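Local coordinates for protein beta-1,4-galactanase (Humicola insolens, PDB 1HJQ) that hydrolyses beta-1,4-galactosidic linkages in type I arabinogalactans, as a family 53 glycoside hydrolase of clan GH-A, at residues 94-106 and 141-155. Numbering follows the deposited sequence.
Sequences TPAGWPSDINNLA and LWPLGKTNNWYNIAR
Trp98 meets Leu141 obliquely, CD2 of Leu141 coming within 4.1 Å of CE3 of Trp98, while Pro95 CG sits over the centre of one face of the indole, 3.6 Å above its plane. CD of Pro95 also touches CD2 of Leu141, the two side chains running nearly perpendicular. The Tyr112 ring meets that of Trp98 at a steep inclination. At the far end of the contact, Asn103 OD1 lies at the edge of the Arg155 guanidinium, near its plane and 3.5 Å from NH2, the amide and guanidinium planes being 39° apart. Thr94 OG1, set beside its own backbone N (chi1 -62°), donates to Trp142 O at 2.7 Å from above the carbonyl plane; a water accepting from Thr94 N gives the same oxygen a further bond. In this eight-stranded TIM barrel, the loops after strands 75-80 and 129-132 thus join just ahead of helices 102-123 and 150-165, whose first turns run roughly parallel, their axes 29° apart in direction and 10.4 Å apart at closest approach. Between loops and helices, Leu105 and Leu144 lie alongside each other, pointing opposite ways, with CD2 of Leu105 against CD1 of Leu144. Ile102, CG1 anti to its backbone N, reaches across to Asn152, laying CG1 and CD1 against the amide, and packs CG1 on Arg155 CG. Asn152 ND2 in turn donates to Leu144 O at 3.2 Å, and Asn149 ND2 grips that oxygen from the opposite face of the carbonyl plane. With an alanine in place of Asn152, Leu144 O would probably keep Asn149 as a donor but lose its second one, and Ile102 would lose the amide it packs against. Further along helix 150-165, Leu156 touches Ile102, Leu105 and Ala106.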
ATOM      1  N   THR A  94       2.704   5.275  18.109  1.00 15.83           N
ATOM      2  CA  THR A  94       2.523   6.714  18.000  1.00 16.19           C
ATOM      3  C   THR A  94       3.901   7.365  18.012  1.00 16.56           C
ATOM      4  O   THR A  94       4.771   6.971  18.788  1.00 16.14           O
ATOM      5  CB  THR A  94       1.709   7.255  19.195  1.00 16.44           C
ATOM      6  OG1 THR A  94       0.403   6.665  19.193  1.00 16.11           O
ATOM      7  CG2 THR A  94       1.583   8.762  19.115  1.00 16.41           C
ATOM      8  N   PRO A  95       4.121   8.364  17.142  1.00 17.36           N
ATOM      9  CA  PRO A  95       5.413   9.063  17.070  1.00 17.68           C
ATOM     10  C   PRO A  95       5.771   9.647  18.433  1.00 18.21           C
ATOM     11  O   PRO A  95       4.926  10.264  19.084  1.00 19.37           O
ATOM     12  CB  PRO A  95       5.155  10.162  16.038  1.00 16.91           C
ATOM     13  CG  PRO A  95       4.110   9.562  15.152  1.00 17.31           C
ATOM     14  CD  PRO A  95       3.180   8.895  16.141  1.00 17.77           C
ATOM     15  N   ALA A  96       7.009   9.457  18.876  1.00 18.20           N
ATOM     16  CA  ALA A  96       7.410  10.010  20.167  1.00 18.32           C
ATOM     17  C   ALA A  96       7.114  11.499  20.129  1.00 17.61           C
ATOM     18  O   ALA A  96       7.353  12.150  19.115  1.00 16.85           O
ATOM     19  CB  ALA A  96       8.895   9.784  20.410  1.00 18.02           C
ATOM     20  N   GLY A  97       6.573  12.028  21.222  1.00 18.21           N
ATOM     21  CA  GLY A  97       6.255  13.445  21.276  1.00 17.93           C
ATOM     22  C   GLY A  97       4.792  13.786  21.043  1.00 18.12           C
ATOM     23  O   GLY A  97       4.301  14.783  21.563  1.00 18.79           O
ATOM     24  N   TRP A  98       4.088  12.974  20.263  1.00 17.88           N
ATOM     25  CA  TRP A  98       2.676  13.235  20.001  1.00 18.86           C
ATOM     26  C   TRP A  98       1.837  13.118  21.277  1.00 18.46           C
ATOM     27  O   TRP A  98       2.206  12.420  22.208  1.00 18.45           O
ATOM     28  CB  TRP A  98       2.181  12.291  18.903  1.00 19.07           C
ATOM     29  CG  TRP A  98       2.665  12.724  17.558  1.00 19.26           C
ATOM     30  CD1 TRP A  98       3.781  13.467  17.297  1.00 19.85           C
ATOM     31  CD2 TRP A  98       2.056  12.459  16.290  1.00 19.55           C
ATOM     32  NE1 TRP A  98       3.904  13.685  15.949  1.00 20.37           N
ATOM     33  CE2 TRP A  98       2.858  13.077  15.304  1.00 19.87           C
ATOM     34  CE3 TRP A  98       0.910  11.762  15.889  1.00 19.84           C
ATOM     35  CZ2 TRP A  98       2.553  13.020  13.940  1.00 19.13           C
ATOM     36  CZ3 TRP A  98       0.605  11.706  14.528  1.00 19.77           C
ATOM     37  CH2 TRP A  98       1.426  12.334  13.573  1.00 19.32           C
ATOM     38  N   PRO A  99       0.700  13.824  21.337  1.00 18.68           N
ATOM     39  CA  PRO A  99      -0.193  13.817  22.502  1.00 18.51           C
ATOM     40  C   PRO A  99      -0.743  12.502  23.048  1.00 18.27           C
ATOM     41  O   PRO A  99      -0.706  11.466  22.388  1.00 18.75           O
ATOM     42  CB  PRO A  99      -1.293  14.807  22.106  1.00 18.29           C
ATOM     43  CG  PRO A  99      -1.185  14.903  20.620  1.00 18.96           C
ATOM     44  CD  PRO A  99       0.270  14.834  20.357  1.00 18.27           C
ATOM     45  N   SER A 100      -1.249  12.578  24.280  1.00 18.41           N
ATOM     46  CA  SER A 100      -1.802  11.436  24.999  1.00 17.81           C
ATOM     47  C   SER A 100      -3.311  11.502  25.202  1.00 17.62           C
ATOM     48  O   SER A 100      -3.875  10.635  25.863  1.00 18.16           O
ATOM     49  CB  SER A 100      -1.153  11.326  26.374  1.00 17.56           C
ATOM     50  OG  SER A 100       0.215  11.672  26.314  1.00 21.68           O
ATOM     51  N   ASP A 101      -3.965  12.538  24.692  1.00 17.11           N
ATOM     52  CA  ASP A 101      -5.417  12.626  24.833  1.00 17.27           C
ATOM     53  C   ASP A 101      -5.991  12.671  23.427  1.00 17.41           C
ATOM     54  O   ASP A 101      -5.400  13.269  22.522  1.00 17.43           O
ATOM     55  CB  ASP A 101      -5.846  13.856  25.651  1.00 17.11           C
ATOM     56  CG  ASP A 101      -5.403  15.159  25.032  1.00 16.35           C
ATOM     57  OD1 ASP A 101      -4.222  15.526  25.179  1.00 17.71           O
ATOM     58  OD2 ASP A 101      -6.238  15.816  24.391  1.00 17.04           O
ATOM     59  N   ILE A 102      -7.143  12.032  23.254  1.00 16.74           N
ATOM     60  CA  ILE A 102      -7.777  11.920  21.953  1.00 16.19           C
ATOM     61  C   ILE A 102      -7.981  13.209  21.183  1.00 17.20           C
ATOM     62  O   ILE A 102      -7.847  13.218  19.957  1.00 18.42           O
ATOM     63  CB  ILE A 102      -9.130  11.183  22.052  1.00 15.51           C
ATOM     64  CG1 ILE A 102      -9.589  10.766  20.654  1.00 14.15           C
ATOM     65  CG2 ILE A 102     -10.173  12.077  22.720  1.00 15.48           C
ATOM     66  CD1 ILE A 102      -8.612   9.854  19.927  1.00 11.46           C
ATOM     67  N   ASN A 103      -8.297  14.297  21.876  1.00 16.73           N
ATOM     68  CA  ASN A 103      -8.519  15.554  21.177  1.00 16.15           C
ATOM     69  C   ASN A 103      -7.222  16.124  20.617  1.00 15.65           C
ATOM     70  O   ASN A 103      -7.181  16.589  19.479  1.00 15.32           O
ATOM     71  CB  ASN A 103      -9.168  16.582  22.098  1.00 17.33           C
ATOM     72  CG  ASN A 103      -9.401  17.902  21.399  1.00 18.79           C
ATOM     73  OD1 ASN A 103     -10.169  17.979  20.438  1.00 18.20           O
ATOM     74  ND2 ASN A 103      -8.722  18.950  21.867  1.00 19.62           N
ATOM     75  N   ASN A 104      -6.164  16.094  21.419  1.00 14.99           N
ATOM     76  CA  ASN A 104      -4.880  16.610  20.971  1.00 14.68           C
ATOM     77  C   ASN A 104      -4.210  15.693  19.959  1.00 14.35           C
ATOM     78  O   ASN A 104      -3.628  16.169  18.990  1.00 14.56           O
ATOM     79  CB  ASN A 104      -3.947  16.845  22.161  1.00 14.65           C
ATOM     80  CG  ASN A 104      -4.217  18.169  22.858  1.00 15.24           C
ATOM     81  OD1 ASN A 104      -4.378  19.208  22.202  1.00 14.72           O
ATOM     82  ND2 ASN A 104      -4.252  18.145  24.185  1.00 12.38           N
ATOM     83  N   LEU A 105      -4.294  14.383  20.174  1.00 14.73           N
ATOM     84  CA  LEU A 105      -3.693  13.429  19.248  1.00 15.34           C
ATOM     85  C   LEU A 105      -4.327  13.602  17.873  1.00 16.14           C
ATOM     86  O   LEU A 105      -3.632  13.667  16.857  1.00 15.08           O
ATOM     87  CB  LEU A 105      -3.906  11.995  19.735  1.00 15.24           C
ATOM     88  CG  LEU A 105      -3.382  10.916  18.784  1.00 16.17           C
ATOM     89  CD1 LEU A 105      -1.888  11.103  18.566  1.00 15.87           C
ATOM     90  CD2 LEU A 105      -3.662   9.542  19.358  1.00 16.32           C
ATOM     91  N   ALA A 106      -5.655  13.679  17.859  1.00 16.74           N
ATOM     92  CA  ALA A 106      -6.404  13.854  16.625  1.00 18.29           C
ATOM     93  C   ALA A 106      -5.997  15.165  15.956  1.00 19.23           C
ATOM     94  O   ALA A 106      -5.822  15.229  14.739  1.00 20.14           O
ATOM     95  CB  ALA A 106      -7.911  13.853  16.921  1.00 16.50           C
ATOM     96  N   LEU A 141      -2.097   4.512  15.860  1.00 14.17           N
ATOM     97  CA  LEU A 141      -1.686   5.406  16.939  1.00 13.49           C
ATOM     98  C   LEU A 141      -1.999   4.882  18.341  1.00 14.10           C
ATOM     99  O   LEU A 141      -2.713   5.526  19.115  1.00 15.53           O
ATOM    100  CB  LEU A 141      -2.336   6.775  16.724  1.00 11.80           C
ATOM    101  CG  LEU A 141      -1.775   7.493  15.491  1.00 11.78           C
ATOM    102  CD1 LEU A 141      -2.578   8.748  15.176  1.00 10.39           C
ATOM    103  CD2 LEU A 141      -0.306   7.823  15.740  1.00  9.18           C
ATOM    104  N   TRP A 142      -1.451   3.717  18.666  1.00 14.15           N
ATOM    105  CA  TRP A 142      -1.672   3.103  19.970  1.00 14.03           C
ATOM    106  C   TRP A 142      -1.052   3.949  21.066  1.00 14.73           C
ATOM    107  O   TRP A 142      -0.031   4.598  20.847  1.00 15.84           O
ATOM    108  CB  TRP A 142      -1.070   1.703  19.999  1.00 12.22           C
ATOM    109  CG  TRP A 142      -1.679   0.770  19.010  1.00 11.79           C
ATOM    110  CD1 TRP A 142      -2.768   1.003  18.217  1.00 11.58           C
ATOM    111  CD2 TRP A 142      -1.249  -0.560  18.720  1.00 11.99           C
ATOM    112  NE1 TRP A 142      -3.044  -0.104  17.451  1.00 10.89           N
ATOM    113  CE2 TRP A 142      -2.126  -1.078  17.740  1.00 12.08           C
ATOM    114  CE3 TRP A 142      -0.207  -1.365  19.190  1.00 11.29           C
ATOM    115  CZ2 TRP A 142      -1.991  -2.370  17.224  1.00 12.33           C
ATOM    116  CZ3 TRP A 142      -0.073  -2.646  18.675  1.00 12.56           C
ATOM    117  CH2 TRP A 142      -0.964  -3.136  17.702  1.00 12.44           C
ATOM    118  N   PRO A 143      -1.618   3.904  22.281  1.00 14.76           N
ATOM    119  CA  PRO A 143      -2.775   3.127  22.745  1.00 15.65           C
ATOM    120  C   PRO A 143      -4.159   3.614  22.328  1.00 16.56           C
ATOM    121  O   PRO A 143      -5.055   2.804  22.105  1.00 17.79           O
ATOM    122  CB  PRO A 143      -2.636   3.162  24.271  1.00 14.38           C
ATOM    123  CG  PRO A 143      -1.224   3.581  24.510  1.00 14.69           C
ATOM    124  CD  PRO A 143      -0.974   4.570  23.417  1.00 14.63           C
ATOM    125  N   LEU A 144      -4.340   4.929  22.252  1.00 16.63           N
ATOM    126  CA  LEU A 144      -5.631   5.510  21.901  1.00 16.94           C
ATOM    127  C   LEU A 144      -6.367   4.865  20.729  1.00 18.21           C
ATOM    128  O   LEU A 144      -7.514   4.451  20.874  1.00 18.60           O
ATOM    129  CB  LEU A 144      -5.471   7.010  21.647  1.00 16.05           C
ATOM    130  CG  LEU A 144      -4.982   7.808  22.861  1.00 15.68           C
ATOM    131  CD1 LEU A 144      -4.715   9.243  22.461  1.00 15.05           C
ATOM    132  CD2 LEU A 144      -6.029   7.753  23.975  1.00 14.93           C
ATOM    133  N   GLY A 145      -5.718   4.773  19.572  1.00 18.73           N
ATOM    134  CA  GLY A 145      -6.382   4.191  18.416  1.00 18.87           C
ATOM    135  C   GLY A 145      -6.346   2.675  18.280  1.00 19.60           C
ATOM    136  O   GLY A 145      -6.561   2.139  17.189  1.00 20.04           O
ATOM    137  N   LYS A 146      -6.080   1.970  19.369  1.00 19.18           N
ATOM    138  CA  LYS A 146      -6.029   0.519  19.313  1.00 20.19           C
ATOM    139  C   LYS A 146      -7.452  -0.040  19.222  1.00 21.36           C
ATOM    140  O   LYS A 146      -8.374   0.473  19.860  1.00 20.16           O
ATOM    141  CB  LYS A 146      -5.313  -0.020  20.547  1.00 19.84           C
ATOM    142  CG  LYS A 146      -4.660  -1.376  20.364  1.00 19.58           C
ATOM    143  CD  LYS A 146      -3.938  -1.778  21.647  1.00 21.26           C
ATOM    144  CE  LYS A 146      -3.331  -3.176  21.565  1.00 21.75           C
ATOM    145  NZ  LYS A 146      -2.269  -3.275  20.537  1.00 22.52           N
ATOM    146  N   THR A 147      -7.627  -1.095  18.430  1.00 22.63           N
ATOM    147  CA  THR A 147      -8.945  -1.680  18.248  1.00 24.16           C
ATOM    148  C   THR A 147      -9.781  -1.888  19.484  1.00 25.65           C
ATOM    149  O   THR A 147      -9.288  -2.257  20.555  1.00 25.16           O
ATOM    150  CB  THR A 147      -8.901  -3.004  17.516  1.00 23.50           C
ATOM    151  OG1 THR A 147      -7.681  -3.682  17.823  1.00 24.45           O
ATOM    152  CG2 THR A 147      -9.047  -2.772  16.028  1.00 23.94           C
ATOM    153  N   ASN A 148     -11.076  -1.662  19.264  1.00 27.14           N
ATOM    154  CA  ASN A 148     -12.143  -1.740  20.242  1.00 27.09           C
ATOM    155  C   ASN A 148     -12.305  -0.350  20.843  1.00 27.17           C
ATOM    156  O   ASN A 148     -13.234  -0.090  21.599  1.00 28.89           O
ATOM    157  CB  ASN A 148     -11.854  -2.830  21.268  1.00 27.45           C
ATOM    158  CG  ASN A 148     -12.055  -4.227  20.684  1.00 27.51           C
ATOM    159  OD1 ASN A 148     -11.783  -4.457  19.505  1.00 27.17           O
ATOM    160  ND2 ASN A 148     -12.530  -5.159  21.504  1.00 26.58           N
ATOM    161  N   ASN A 149     -11.389   0.543  20.473  1.00 26.27           N
ATOM    162  CA  ASN A 149     -11.442   1.947  20.877  1.00 25.09           C
ATOM    163  C   ASN A 149     -12.051   2.599  19.644  1.00 24.39           C
ATOM    164  O   ASN A 149     -11.612   3.654  19.183  1.00 24.94           O
ATOM    165  CB  ASN A 149     -10.042   2.512  21.108  1.00 24.93           C
ATOM    166  CG  ASN A 149      -9.491   2.161  22.472  1.00 25.46           C
ATOM    167  OD1 ASN A 149      -9.900   1.174  23.084  1.00 26.59           O
ATOM    168  ND2 ASN A 149      -8.543   2.960  22.949  1.00 24.75           N
ATOM    169  N   TRP A 150     -13.056   1.926  19.102  1.00 22.56           N
ATOM    170  CA  TRP A 150     -13.749   2.367  17.908  1.00 21.76           C
ATOM    171  C   TRP A 150     -14.018   3.864  17.857  1.00 21.84           C
ATOM    172  O   TRP A 150     -13.860   4.488  16.806  1.00 21.97           O
ATOM    173  CB  TRP A 150     -15.051   1.583  17.774  1.00 20.54           C
ATOM    174  CG  TRP A 150     -14.816   0.102  17.698  1.00 19.99           C
ATOM    175  CD1 TRP A 150     -15.305  -0.859  18.543  1.00 19.15           C
ATOM    176  CD2 TRP A 150     -14.044  -0.590  16.706  1.00 20.17           C
ATOM    177  NE1 TRP A 150     -14.890  -2.104  18.136  1.00 18.83           N
ATOM    178  CE2 TRP A 150     -14.113  -1.970  17.012  1.00 19.87           C
ATOM    179  CE3 TRP A 150     -13.302  -0.178  15.584  1.00 19.56           C
ATOM    180  CZ2 TRP A 150     -13.469  -2.942  16.236  1.00 20.25           C
ATOM    181  CZ3 TRP A 150     -12.662  -1.140  14.814  1.00 20.01           C
ATOM    182  CH2 TRP A 150     -12.750  -2.511  15.144  1.00 20.53           C
ATOM    183  N   TYR A 151     -14.422   4.448  18.982  1.00 21.45           N
ATOM    184  CA  TYR A 151     -14.694   5.876  18.999  1.00 20.56           C
ATOM    185  C   TYR A 151     -13.435   6.652  18.655  1.00 20.15           C
ATOM    186  O   TYR A 151     -13.440   7.469  17.743  1.00 19.22           O
ATOM    187  CB  TYR A 151     -15.204   6.339  20.365  1.00 20.54           C
ATOM    188  CG  TYR A 151     -15.489   7.826  20.390  1.00 21.49           C
ATOM    189  CD1 TYR A 151     -16.592   8.349  19.718  1.00 21.72           C
ATOM    190  CD2 TYR A 151     -14.627   8.721  21.035  1.00 21.40           C
ATOM    191  CE1 TYR A 151     -16.835   9.723  19.682  1.00 21.39           C
ATOM    192  CE2 TYR A 151     -14.865  10.104  21.001  1.00 20.95           C
ATOM    193  CZ  TYR A 151     -15.974  10.593  20.322  1.00 20.95           C
ATOM    194  OH  TYR A 151     -16.236  11.947  20.280  1.00 20.81           O
ATOM    195  N   ASN A 152     -12.354   6.395  19.388  1.00 20.31           N
ATOM    196  CA  ASN A 152     -11.101   7.096  19.134  1.00 20.00           C
ATOM    197  C   ASN A 152     -10.645   6.921  17.692  1.00 19.75           C
ATOM    198  O   ASN A 152     -10.157   7.867  17.078  1.00 20.14           O
ATOM    199  CB  ASN A 152      -9.993   6.617  20.081  1.00 20.12           C
ATOM    200  CG  ASN A 152     -10.178   7.117  21.514  1.00 21.45           C
ATOM    201  OD1 ASN A 152     -10.933   8.063  21.769  1.00 20.04           O
ATOM    202  ND2 ASN A 152      -9.469   6.491  22.456  1.00 20.79           N
ATOM    203  N   ILE A 153     -10.809   5.717  17.150  1.00 19.44           N
ATOM    204  CA  ILE A 153     -10.392   5.438  15.776  1.00 19.64           C
ATOM    205  C   ILE A 153     -11.124   6.299  14.744  1.00 20.18           C
ATOM    206  O   ILE A 153     -10.488   7.008  13.950  1.00 19.77           O
ATOM    207  CB  ILE A 153     -10.594   3.945  15.418  1.00 18.66           C
ATOM    208  CG1 ILE A 153      -9.710   3.076  16.318  1.00 18.25           C
ATOM    209  CG2 ILE A 153     -10.242   3.700  13.968  1.00 17.41           C
ATOM    210  CD1 ILE A 153      -9.963   1.594  16.193  1.00 17.04           C
ATOM    211  N   ALA A 154     -12.453   6.246  14.759  1.00 19.52           N
ATOM    212  CA  ALA A 154     -13.237   7.022  13.803  1.00 19.91           C
ATOM    213  C   ALA A 154     -12.886   8.490  13.979  1.00 20.07           C
ATOM    214  O   ALA A 154     -12.870   9.277  13.028  1.00 19.98           O
ATOM    215  CB  ALA A 154     -14.724   6.800  14.034  1.00 18.12           C
ATOM    216  N   ARG A 155     -12.597   8.833  15.225  1.00 20.04           N
ATOM    217  CA  ARG A 155     -12.235  10.180  15.626  1.00 19.63           C
ATOM    218  C   ARG A 155     -10.901  10.536  14.951  1.00 19.51           C
ATOM    219  O   ARG A 155     -10.750  11.585  14.323  1.00 18.90           O
ATOM    220  CB  ARG A 155     -12.117  10.188  17.151  1.00 19.88           C
ATOM    221  CG  ARG A 155     -11.981  11.522  17.793  1.00 20.84           C
ATOM    222  CD  ARG A 155     -13.214  12.390  17.641  1.00 20.89           C
ATOM    223  NE  ARG A 155     -12.846  13.730  18.064  1.00 22.22           N
ATOM    224  CZ  ARG A 155     -12.744  14.108  19.332  1.00 23.55           C
ATOM    225  NH1 ARG A 155     -13.015  13.252  20.311  1.00 23.51           N
ATOM    226  NH2 ARG A 155     -12.302  15.323  19.622  1.00 25.30           N
TER
HETATM  227  O   HOH W   1       2.864   3.881  20.688  1.00 10.38           O